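PDB 7OEC: DNA polymerase II large subunit from Pyrococcus horikoshii, which carries an intein, the part crystallised here, that probably excises itself by protein splicing and joins the flanking segments of the polymerase subunit. Local coordinates for residues I50-F55 / H157-N162; V22-L27 / F149-K154; D8-V13 / I161-V166; L99-G104 / I119-D124. The protein carries 2 engineered substitutions. All coordinates share one frame; numbering follows the deposited sequence.

Contact 1: residues I50-F55 / H157-N162; sequences IKVYSF and HTVIIN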
# COMPACT_ATOMS: atom_id res chain seq x y z
N ILE A 50 16.13 4.88 4.97
CA ILE A 50 14.97 4.54 4.14
C ILE A 50 13.87 5.56 4.38
O ILE A 50 13.68 6.05 5.50
CB ILE A 50 14.50 3.08 4.38
CG1 ILE A 50 13.40 2.71 3.35
CG2 ILE A 50 14.10 2.82 5.88
CD1 ILE A 50 13.10 1.28 3.22
N LYS A 51 13.21 5.93 3.28
CA LYS A 51 12.00 6.73 3.31
C LYS A 51 10.99 6.07 2.39
O LYS A 51 11.34 5.30 1.50
CB LYS A 51 12.30 8.17 2.89
CG LYS A 51 13.10 8.99 3.91
CD LYS A 51 13.34 10.34 3.35
CE LYS A 51 14.26 11.17 4.22
NZ LYS A 51 13.96 11.00 5.67
N VAL A 52 9.72 6.33 2.62
CA VAL A 52 8.66 5.78 1.79
C VAL A 52 8.10 6.90 0.93
O VAL A 52 8.01 8.05 1.36
CB VAL A 52 7.61 5.08 2.66
CG1 VAL A 52 6.83 6.04 3.55
CG2 VAL A 52 6.65 4.32 1.78
N TYR A 53 7.79 6.57 -0.32
CA TYR A 53 7.09 7.54 -1.15
C TYR A 53 5.59 7.53 -0.85
O TYR A 53 4.94 6.48 -0.79
CB TYR A 53 7.32 7.22 -2.60
CG TYR A 53 8.68 7.61 -3.15
CD1 TYR A 53 8.88 8.84 -3.72
CD2 TYR A 53 9.73 6.73 -3.15
CE1 TYR A 53 10.07 9.19 -4.25
CE2 TYR A 53 10.95 7.06 -3.69
CZ TYR A 53 11.11 8.30 -4.24
OH TYR A 53 12.29 8.73 -4.80
N SER A 54 5.06 8.70 -0.66
CA SER A 54 3.65 8.87 -0.35
C SER A 54 3.05 9.83 -1.36
O SER A 54 3.74 10.47 -2.14
CB SER A 54 3.40 9.43 1.06
OG SER A 54 3.83 8.55 2.07
N PHE A 55 1.74 9.91 -1.34
CA PHE A 55 1.02 10.87 -2.15
C PHE A 55 0.31 11.82 -1.20
O PHE A 55 -0.40 11.38 -0.29
CB PHE A 55 0.02 10.17 -3.07
CG PHE A 55 -0.47 11.04 -4.18
CD1 PHE A 55 -1.70 11.68 -4.12
CD2 PHE A 55 0.35 11.27 -5.29
CE1 PHE A 55 -2.10 12.49 -5.16
CE2 PHE A 55 -0.06 12.09 -6.32
CZ PHE A 55 -1.28 12.69 -6.26
N HIS A 157 0.17 8.93 5.31
CA HIS A 157 -0.51 7.64 5.42
C HIS A 157 -1.00 7.09 4.09
O HIS A 157 -1.96 6.32 4.06
CB HIS A 157 -1.65 7.63 6.45
CG HIS A 157 -1.27 8.19 7.78
ND1 HIS A 157 -0.06 7.96 8.41
CD2 HIS A 157 -1.94 9.04 8.58
CE1 HIS A 157 -0.02 8.62 9.56
NE2 HIS A 157 -1.14 9.32 9.66
N THR A 158 -0.31 7.42 3.01
CA THR A 158 -0.52 6.82 1.70
C THR A 158 0.80 6.25 1.22
O THR A 158 1.87 6.63 1.70
CB THR A 158 -1.02 7.86 0.73
OG1 THR A 158 -0.09 8.92 0.70
CG2 THR A 158 -2.33 8.44 1.17
N VAL A 159 0.69 5.30 0.30
CA VAL A 159 1.83 4.56 -0.22
C VAL A 159 1.56 4.32 -1.70
O VAL A 159 0.44 4.48 -2.20
CB VAL A 159 2.06 3.23 0.53
CG1 VAL A 159 2.46 3.46 1.98
CG2 VAL A 159 0.82 2.36 0.51
N ILE A 160 2.62 3.93 -2.40
CA ILE A 160 2.59 3.66 -3.83
C ILE A 160 3.03 2.22 -4.03
O ILE A 160 4.17 1.87 -3.75
CB ILE A 160 3.45 4.67 -4.61
CG1 ILE A 160 2.90 6.09 -4.32
CG2 ILE A 160 3.42 4.35 -6.08
CD1 ILE A 160 3.68 7.17 -4.87
N ILE A 161 2.10 1.37 -4.47
CA ILE A 161 2.32 -0.07 -4.39
C ILE A 161 2.23 -0.74 -5.76
O ILE A 161 1.63 -0.23 -6.70
CB ILE A 161 1.38 -0.77 -3.40
CG1 ILE A 161 -0.07 -0.65 -3.83
CG2 ILE A 161 1.67 -0.27 -1.96
CD1 ILE A 161 -0.98 -1.59 -3.03
N ASN A 162 2.87 -1.89 -5.86
CA ASN A 162 2.82 -2.71 -7.06
C ASN A 162 3.13 -1.83 -8.27
O ASN A 162 4.17 -1.17 -8.26
CB ASN A 162 1.52 -3.49 -7.11
CG ASN A 162 1.42 -4.49 -5.99
OD1 ASN A 162 2.39 -4.74 -5.29
ND2 ASN A 162 0.24 -5.05 -5.80
O HOH W 1 5.21 3.94 -1.27
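Thr158 meets the Ser54 hydroxyl and the backbone of Phe55 where strand 158-161 crosses strand 50-55 at 107°, with 4.8 Å between the axes of the short segments at closest approach. Followed outward, each atom of the Thr158 side chain meets Phe55: CB lies 3.7 Å from Phe55 O, CG2 packs beside the same oxygen, and OG1 donates to Phe55 O at 2.7 Å. The torsion puts OG1 between the backbone N and the carbonyl carbon (chi1 56°), and there it also comes within 2.9 Å of Phe55 N. In return, the main-chain oxygen of Thr158 accepts from Ser54 OG at 2.8 Å, the hydroxyl tilted moderately from the carbonyl plane; this holds for one of two Ser54 conformers, so the bond may not be made all the time. A water joins the next pair, accepting from Ile160 N at 2.8 Å and lying 2.6 Å from Tyr53 O. Apolar contacts flank these bonds: Val52 CG2 faces Val159 CG1, while Ile160 CD1 reaches Tyr53 CB. This is a crossing inside the mostly beta intein splicing domain, where strand 50-56 also pairs with strands 10-15 and 61-74. Strands turned this far against each other cannot pair in extended register, and two hydroxyls and a water supply the hydrogen bonds between them, giving carbonyls of both strands a partner within a largely buried contact.

Contact 2: residues V22-L27 / F149-K154; sequences VTLKEL and FSLNAK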
# COMPACT_ATOMS: atom_id res chain seq x y z
N VAL A 22 10.49 -2.55 -3.00
CA VAL A 22 10.78 -3.74 -2.21
C VAL A 22 9.45 -4.37 -1.84
O VAL A 22 8.43 -3.70 -1.79
CB VAL A 22 11.58 -3.43 -0.93
CG1 VAL A 22 12.92 -2.84 -1.28
CG2 VAL A 22 10.84 -2.48 -0.06
N THR A 23 9.45 -5.67 -1.57
CA THR A 23 8.20 -6.23 -1.08
C THR A 23 8.01 -5.82 0.37
O THR A 23 8.95 -5.44 1.07
CB THR A 23 8.17 -7.75 -1.15
OG1 THR A 23 9.18 -8.26 -0.30
CG2 THR A 23 8.35 -8.26 -2.58
N LEU A 24 6.77 -5.93 0.85
CA LEU A 24 6.52 -5.61 2.25
C LEU A 24 7.25 -6.58 3.17
O LEU A 24 7.72 -6.18 4.24
CB LEU A 24 5.03 -5.63 2.53
CG LEU A 24 4.27 -4.38 2.18
CD1 LEU A 24 2.86 -4.59 2.41
CD2 LEU A 24 4.73 -3.30 3.07
N LYS A 25 7.33 -7.85 2.80
CA LYS A 25 8.14 -8.77 3.58
C LYS A 25 9.62 -8.34 3.65
O LYS A 25 10.25 -8.37 4.72
CB LYS A 25 7.96 -10.19 3.05
CG LYS A 25 8.70 -11.23 3.91
CD LYS A 25 8.38 -12.64 3.45
CE LYS A 25 9.50 -13.58 3.87
NZ LYS A 25 9.52 -14.89 3.06
N GLU A 26 10.19 -7.93 2.50
CA GLU A 26 11.57 -7.43 2.48
C GLU A 26 11.69 -6.16 3.31
O GLU A 26 12.68 -5.95 4.04
CB GLU A 26 12.03 -7.13 1.05
CG GLU A 26 12.21 -8.34 0.20
CD GLU A 26 12.55 -7.97 -1.27
OE1 GLU A 26 12.03 -6.96 -1.87
OE2 GLU A 26 13.36 -8.74 -1.82
N LEU A 27 10.69 -5.29 3.21
CA LEU A 27 10.70 -4.06 4.01
C LEU A 27 10.74 -4.39 5.50
O LEU A 27 11.52 -3.81 6.25
CB LEU A 27 9.48 -3.20 3.66
CG LEU A 27 9.37 -1.85 4.40
CD1 LEU A 27 10.53 -0.99 3.96
CD2 LEU A 27 8.07 -1.20 4.13
N PHE A 149 1.23 -7.96 6.35
CA PHE A 149 2.20 -6.92 6.68
C PHE A 149 1.62 -5.53 6.51
O PHE A 149 0.74 -5.31 5.68
CB PHE A 149 3.43 -7.02 5.79
CG PHE A 149 4.21 -8.30 6.03
CD1 PHE A 149 3.83 -9.47 5.41
CD2 PHE A 149 5.33 -8.32 6.86
CE1 PHE A 149 4.53 -10.59 5.59
CE2 PHE A 149 6.05 -9.45 7.04
CZ PHE A 149 5.64 -10.60 6.44
N SER A 150 2.12 -4.59 7.30
CA SER A 150 1.69 -3.21 7.13
C SER A 150 2.84 -2.30 7.53
O SER A 150 3.92 -2.75 7.90
CB SER A 150 0.44 -2.88 7.96
OG SER A 150 -0.19 -1.67 7.52
N LEU A 151 2.57 -1.01 7.48
CA LEU A 151 3.54 -0.02 7.90
C LEU A 151 2.80 1.24 8.29
O LEU A 151 1.66 1.44 7.90
CB LEU A 151 4.55 0.36 6.81
CG LEU A 151 4.04 1.12 5.61
CD1 LEU A 151 5.18 1.69 4.85
CD2 LEU A 151 3.13 0.31 4.73
N ASN A 152 3.47 2.07 9.06
CA ASN A 152 2.96 3.40 9.36
C ASN A 152 3.94 4.40 8.80
O ASN A 152 5.12 4.42 9.17
CB ASN A 152 2.80 3.68 10.85
CG ASN A 152 2.19 5.10 11.12
OD1 ASN A 152 1.29 5.59 10.39
ND2 ASN A 152 2.66 5.75 12.17
N ALA A 153 3.45 5.22 7.88
CA ALA A 153 4.19 6.29 7.24
C ALA A 153 3.83 7.59 7.92
O ALA A 153 2.65 7.90 8.06
CB ALA A 153 3.77 6.43 5.78
N LYS A 154 4.84 8.37 8.25
CA LYS A 154 4.61 9.59 9.01
C LYS A 154 3.79 10.58 8.18
O LYS A 154 4.08 10.82 7.02
CB LYS A 154 5.98 10.20 9.35
CG LYS A 154 5.94 11.43 10.25
CD LYS A 154 6.67 11.16 11.57
CE LYS A 154 6.78 12.37 12.45
NZ LYS A 154 7.92 12.18 13.43
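Phe149 lies under the first turn of helix 24-29, with Lys25 CA over one face of its ring, 4.2 Å from the centroid and 14° off the normal, a CH-pi contact offset toward the rim. The lysine side chain starts with CG anti to the backbone N (chi1 -175°), which carries CG to 4.0 Å from Phe149 CZ before the extended remainder leads away. Next to it, Leu24 CB abuts Phe149 CB at 3.9 Å. Further along strand 147-153, Leu151 CD2 touches Leu24 CD2, and Leu151 CD1 meets Leu27 CD2 at 4.2 Å, the two leucine side chains crossing at about a right angle. The helix that presents Leu24, Lys25 and Leu27 opens with a capping box: Thr23 OG1 accepts from Glu26 N at 3.0 Å, and Glu26 OE1 accepts from Thr23 N at 2.9 Å. The second of these meets the carboxylate on its anti side. Leu27 N closes the turn on Thr23 O. Farther out, the backbones of Leu24 and Lys25 bond to Thr9 and Gly7, and the backbone of Phe149 bonds to that of Phe5 in the short strand 5-6. Leu27 also packs on Val70 and Ile50, and Leu151 on Ile11.

Contact 3: residues D8-V13 / I161-V166; sequences DTRILV and INENIV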
# COMPACT_ATOMS: atom_id res chain seq x y z
N ASP A 8 3.92 -10.14 -0.40
CA ASP A 8 4.50 -9.98 -1.74
C ASP A 8 4.11 -8.66 -2.40
O ASP A 8 4.55 -8.39 -3.51
CB ASP A 8 4.18 -11.18 -2.63
CG ASP A 8 2.70 -11.34 -2.96
OD1 ASP A 8 1.89 -10.51 -2.52
OD2 ASP A 8 2.35 -12.33 -3.68
N THR A 9 3.34 -7.82 -1.73
CA THR A 9 3.04 -6.50 -2.25
C THR A 9 4.32 -5.69 -2.33
O THR A 9 5.12 -5.69 -1.39
CB THR A 9 2.09 -5.80 -1.27
OG1 THR A 9 0.88 -6.54 -1.10
CG2 THR A 9 1.72 -4.41 -1.72
N ARG A 10 4.50 -4.99 -3.44
CA ARG A 10 5.68 -4.17 -3.61
C ARG A 10 5.35 -2.75 -3.20
O ARG A 10 4.22 -2.27 -3.39
CB ARG A 10 6.18 -4.19 -5.05
CG ARG A 10 6.92 -5.48 -5.43
CD ARG A 10 5.97 -6.61 -5.70
NE ARG A 10 5.08 -6.37 -6.84
CZ ARG A 10 3.85 -6.88 -6.96
NH1 ARG A 10 3.32 -7.66 -5.98
NH2 ARG A 10 3.12 -6.57 -8.05
N ILE A 11 6.33 -2.07 -2.62
CA ILE A 11 6.17 -0.70 -2.20
C ILE A 11 7.35 0.16 -2.66
O ILE A 11 8.51 -0.28 -2.64
CB ILE A 11 5.97 -0.62 -0.68
CG1 ILE A 11 5.59 0.79 -0.27
CG2 ILE A 11 7.13 -1.18 -0.00
CD1 ILE A 11 5.01 0.85 1.13
N LEU A 12 7.04 1.39 -3.10
CA LEU A 12 8.06 2.32 -3.59
C LEU A 12 8.69 3.07 -2.42
O LEU A 12 8.00 3.74 -1.64
CB LEU A 12 7.42 3.31 -4.54
CG LEU A 12 8.34 4.27 -5.28
CD1 LEU A 12 9.34 3.51 -6.16
CD2 LEU A 12 7.54 5.29 -6.08
N VAL A 13 10.00 2.92 -2.29
CA VAL A 13 10.80 3.49 -1.22
C VAL A 13 12.03 4.15 -1.82
O VAL A 13 12.35 4.00 -3.00
CB VAL A 13 11.22 2.43 -0.18
CG1 VAL A 13 9.96 1.88 0.54
CG2 VAL A 13 12.04 1.30 -0.77
N ILE A 161 2.10 1.37 -4.47
CA ILE A 161 2.32 -0.07 -4.39
C ILE A 161 2.23 -0.74 -5.76
O ILE A 161 1.63 -0.23 -6.70
CB ILE A 161 1.38 -0.77 -3.40
CG1 ILE A 161 -0.07 -0.65 -3.83
CG2 ILE A 161 1.67 -0.27 -1.96
CD1 ILE A 161 -0.98 -1.59 -3.03
N ASN A 162 2.87 -1.89 -5.86
CA ASN A 162 2.82 -2.71 -7.06
C ASN A 162 3.13 -1.83 -8.27
O ASN A 162 4.17 -1.17 -8.26
CB ASN A 162 1.52 -3.49 -7.11
CG ASN A 162 1.42 -4.49 -5.99
OD1 ASN A 162 2.39 -4.74 -5.29
ND2 ASN A 162 0.24 -5.05 -5.80
N GLU A 163 2.30 -1.85 -9.31
CA GLU A 163 2.55 -1.06 -10.52
C GLU A 163 2.09 0.37 -10.30
O GLU A 163 1.16 0.88 -10.94
CB GLU A 163 1.85 -1.70 -11.71
CG GLU A 163 2.26 -3.16 -11.91
CD GLU A 163 1.28 -4.19 -11.31
OE1 GLU A 163 0.48 -3.84 -10.42
OE2 GLU A 163 1.30 -5.39 -11.77
N ASN A 164 2.77 1.04 -9.36
CA ASN A 164 2.67 2.49 -9.19
C ASN A 164 1.27 2.95 -8.75
O ASN A 164 0.85 4.07 -9.05
CB ASN A 164 3.15 3.23 -10.44
CG ASN A 164 4.60 2.97 -10.80
OD1 ASN A 164 5.28 2.11 -10.27
ND2 ASN A 164 5.08 3.75 -11.70
N ILE A 165 0.60 2.13 -7.93
CA ILE A 165 -0.78 2.36 -7.50
C ILE A 165 -0.81 3.18 -6.23
O ILE A 165 -0.21 2.79 -5.22
CB ILE A 165 -1.49 1.01 -7.30
CG1 ILE A 165 -1.66 0.30 -8.64
CG2 ILE A 165 -2.82 1.23 -6.63
CD1 ILE A 165 -1.81 -1.20 -8.50
N VAL A 166 -1.55 4.28 -6.22
CA VAL A 166 -1.68 5.09 -5.01
C VAL A 166 -2.75 4.46 -4.13
O VAL A 166 -3.88 4.24 -4.58
CB VAL A 166 -2.07 6.53 -5.36
CG1 VAL A 166 -2.32 7.37 -4.07
CG2 VAL A 166 -1.00 7.18 -6.18
O HOH W 2 -0.79 -6.64 -3.46
O HOH W 3 0.62 -6.73 -8.93
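The hairpin of strands 158-161 and 165-168, with a G1 beta bulge where Asn164 and Ile165 face Ile161, lays Asn162 on Arg10 of strand 10-15. A single beta bridge, Ile11 with Ile161, marks the join to the larger sheet. Asn162 OD1 accepts from Arg10 N at 2.8 Å, nearly along the C=O axis, and Asn162 N donates back to Arg10 O at 2.8 Å from above its carbonyl plane. The arginine chain then bends at chi2 and chi3 and brings the guanidinium round beneath the same amide. The two planes are stacked, 12° apart, with OD1 3.0 Å above the centre of the guanidinium. In the guanidinium plane, NH1 donates to Asp8 O at 2.9 Å, and NH2 donates to a water that has a weak bond to Glu163 OE2. An alanine in place of Arg10 would probably leave Asn162 without its stacked partner, Asp8 O without the NH1 bond and that water without NH2, while the bonds of Arg10 N and O need not be lost. Asn162 ND2 donates to Ser89 O. A second water accepts from ND2 at 3.0 Å and donates to Thr9 OG1, which also bonds Pro6 O. Thr9 CG2 approaches Asn162 OD1 to 3.6 Å.

Contact 4: residues L99-G104 / I119-D124; sequences LVYENG and IIIIID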
# COMPACT_ATOMS: atom_id res chain seq x y z
N LEU A 99 -8.12 4.03 -1.66
CA LEU A 99 -8.42 5.33 -2.23
C LEU A 99 -8.90 5.19 -3.66
O LEU A 99 -8.21 4.59 -4.49
CB LEU A 99 -7.18 6.21 -2.23
CG LEU A 99 -6.64 6.45 -0.84
CD1 LEU A 99 -5.46 7.35 -0.93
CD2 LEU A 99 -7.67 7.06 0.10
N VAL A 100 -10.07 5.73 -3.94
CA VAL A 100 -10.62 5.78 -5.29
C VAL A 100 -10.82 7.24 -5.65
O VAL A 100 -11.02 8.08 -4.78
CB VAL A 100 -11.92 4.97 -5.44
CG1 VAL A 100 -11.69 3.50 -5.18
CG2 VAL A 100 -12.93 5.42 -4.51
N TYR A 101 -10.76 7.56 -6.92
CA TYR A 101 -10.79 8.95 -7.32
C TYR A 101 -12.12 9.28 -7.95
O TYR A 101 -12.51 8.68 -8.95
CB TYR A 101 -9.69 9.22 -8.32
CG TYR A 101 -9.37 10.68 -8.46
CD1 TYR A 101 -9.78 11.39 -9.58
CD2 TYR A 101 -8.65 11.36 -7.47
CE1 TYR A 101 -9.46 12.75 -9.73
CE2 TYR A 101 -8.35 12.71 -7.60
CZ TYR A 101 -8.75 13.40 -8.74
OH TYR A 101 -8.42 14.73 -8.86
N GLU A 102 -12.85 10.19 -7.35
CA GLU A 102 -14.22 10.44 -7.75
C GLU A 102 -14.43 11.94 -7.73
O GLU A 102 -14.17 12.59 -6.71
CB GLU A 102 -15.22 9.74 -6.81
CG GLU A 102 -15.09 8.22 -6.83
CD GLU A 102 -16.21 7.46 -6.12
OE1 GLU A 102 -16.45 6.27 -6.54
OE2 GLU A 102 -16.83 8.02 -5.16
N ASN A 103 -14.87 12.48 -8.86
CA ASN A 103 -15.30 13.87 -8.93
C ASN A 103 -14.22 14.80 -8.35
O ASN A 103 -14.49 15.73 -7.58
CB ASN A 103 -16.67 14.08 -8.26
CG ASN A 103 -17.88 13.59 -9.14
OD1 ASN A 103 -18.20 12.39 -9.19
ND2 ASN A 103 -18.55 14.53 -9.83
N GLY A 104 -12.98 14.50 -8.70
CA GLY A 104 -11.89 15.38 -8.35
C GLY A 104 -11.35 15.26 -6.94
O GLY A 104 -10.67 16.17 -6.49
N ILE A 119 -12.38 4.40 -9.99
CA ILE A 119 -11.09 4.82 -10.54
C ILE A 119 -10.00 4.75 -9.47
O ILE A 119 -10.14 5.31 -8.38
CB ILE A 119 -11.17 6.25 -11.12
CG1 ILE A 119 -12.21 6.29 -12.24
CG2 ILE A 119 -9.80 6.77 -11.56
CD1 ILE A 119 -11.89 5.47 -13.46
N ILE A 120 -8.86 4.16 -9.84
CA ILE A 120 -7.63 4.13 -9.05
C ILE A 120 -6.61 5.02 -9.76
O ILE A 120 -6.59 5.09 -11.00
CB ILE A 120 -7.11 2.68 -8.96
CG1 ILE A 120 -8.12 1.76 -8.31
CG2 ILE A 120 -5.76 2.60 -8.31
CD1 ILE A 120 -8.33 2.02 -6.86
N ILE A 121 -5.77 5.70 -8.99
CA ILE A 121 -4.73 6.56 -9.54
C ILE A 121 -3.42 5.79 -9.54
O ILE A 121 -3.02 5.21 -8.52
CB ILE A 121 -4.61 7.88 -8.73
CG1 ILE A 121 -5.93 8.65 -8.78
CG2 ILE A 121 -3.42 8.70 -9.16
CD1 ILE A 121 -6.41 8.96 -10.16
N ILE A 122 -2.72 5.84 -10.66
CA ILE A 122 -1.35 5.37 -10.75
C ILE A 122 -0.45 6.55 -11.09
O ILE A 122 -0.88 7.53 -11.69
CB ILE A 122 -1.27 4.24 -11.78
CG1 ILE A 122 -1.68 4.75 -13.12
CG2 ILE A 122 -2.16 2.96 -11.34
CD1 ILE A 122 -1.38 3.75 -14.21
N ILE A 123 0.83 6.45 -10.72
CA ILE A 123 1.81 7.52 -10.94
C ILE A 123 2.80 7.09 -12.02
O ILE A 123 3.37 6.00 -11.94
CB ILE A 123 2.59 7.80 -9.65
CG1 ILE A 123 1.65 8.18 -8.53
CG2 ILE A 123 3.54 8.91 -9.83
CD1 ILE A 123 0.79 9.35 -8.85
N ASP A 124 3.04 7.97 -12.98
CA ASP A 124 4.18 7.78 -13.87
C ASP A 124 5.41 8.22 -13.10
O ASP A 124 5.51 9.39 -12.73
CB ASP A 124 3.98 8.62 -15.12
CG ASP A 124 5.05 8.36 -16.17
OD1 ASP A 124 6.23 8.19 -15.79
OD2 ASP A 124 4.70 8.36 -17.37
O HOH W 4 -5.93 5.60 -6.04
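Ile119 O receives the N-H of Tyr101 at 2.8 Å (158° at the hydrogen), and Val100 CA adds a CA-H contact to the same oxygen at 3.2 Å. Two residues away on each strand, a water bridges the strands, donating to Leu99 O at 2.9 Å and accepting from Ile121 N at 3.0 Å. The strands are turned 106° against each other, and direct backbone bonding is confined to this corner. Side chains pack around these bonds. Tyr101 CB lies 3.8 Å from Ile121 CD1, and chi1 of -162°, anti to the backbone N, sets CG against the same methyl; Tyr101 CB also touches Ile119 CG2. Ile120 CD1 packs beside Leu99 O and meets Val100 CG1 at 4.0 Å. An alanine in place of Tyr101 would probably open a gap beside Ile121 where the ring had packed, and take from Phe106 its edge-to-face partner, while the contacts of CB remained. This is structural packing between two sheets. Strand 97-102 pairs with strand 105-110 in a two-stranded unit. Strand 119-123, at one border of a four-stranded sheet beside strand 130-141, also bonds through Ile121 and Ile123 to Val166 and Asn164 of the C-terminal hairpin.

How the contacts relate
Contacts 1 and 3 share Ile161 and Asn162, their centres 8 Å apart, and are stitched together by probable hydrogen bonds from Leu12 N to Ile160 O (3.0 Å) and from Tyr53 N to Leu12 O. Contact 2 adjoins both through Leu151, which touches Val159 and Ile11. Contact 4 lies on the opposite side of the chain's centre from contact 2, 22 Å between centres, yet reaches contact 3 through Asn164 ND2 on Ile123 O and contact 1 through Phe55 on Ile123. Gln169, the last residue and probably next to the splice junction, bonds to Asn152 and Ala153 in contact 2. A bound zinc ion is about 10 Å from the Ser54 side chain.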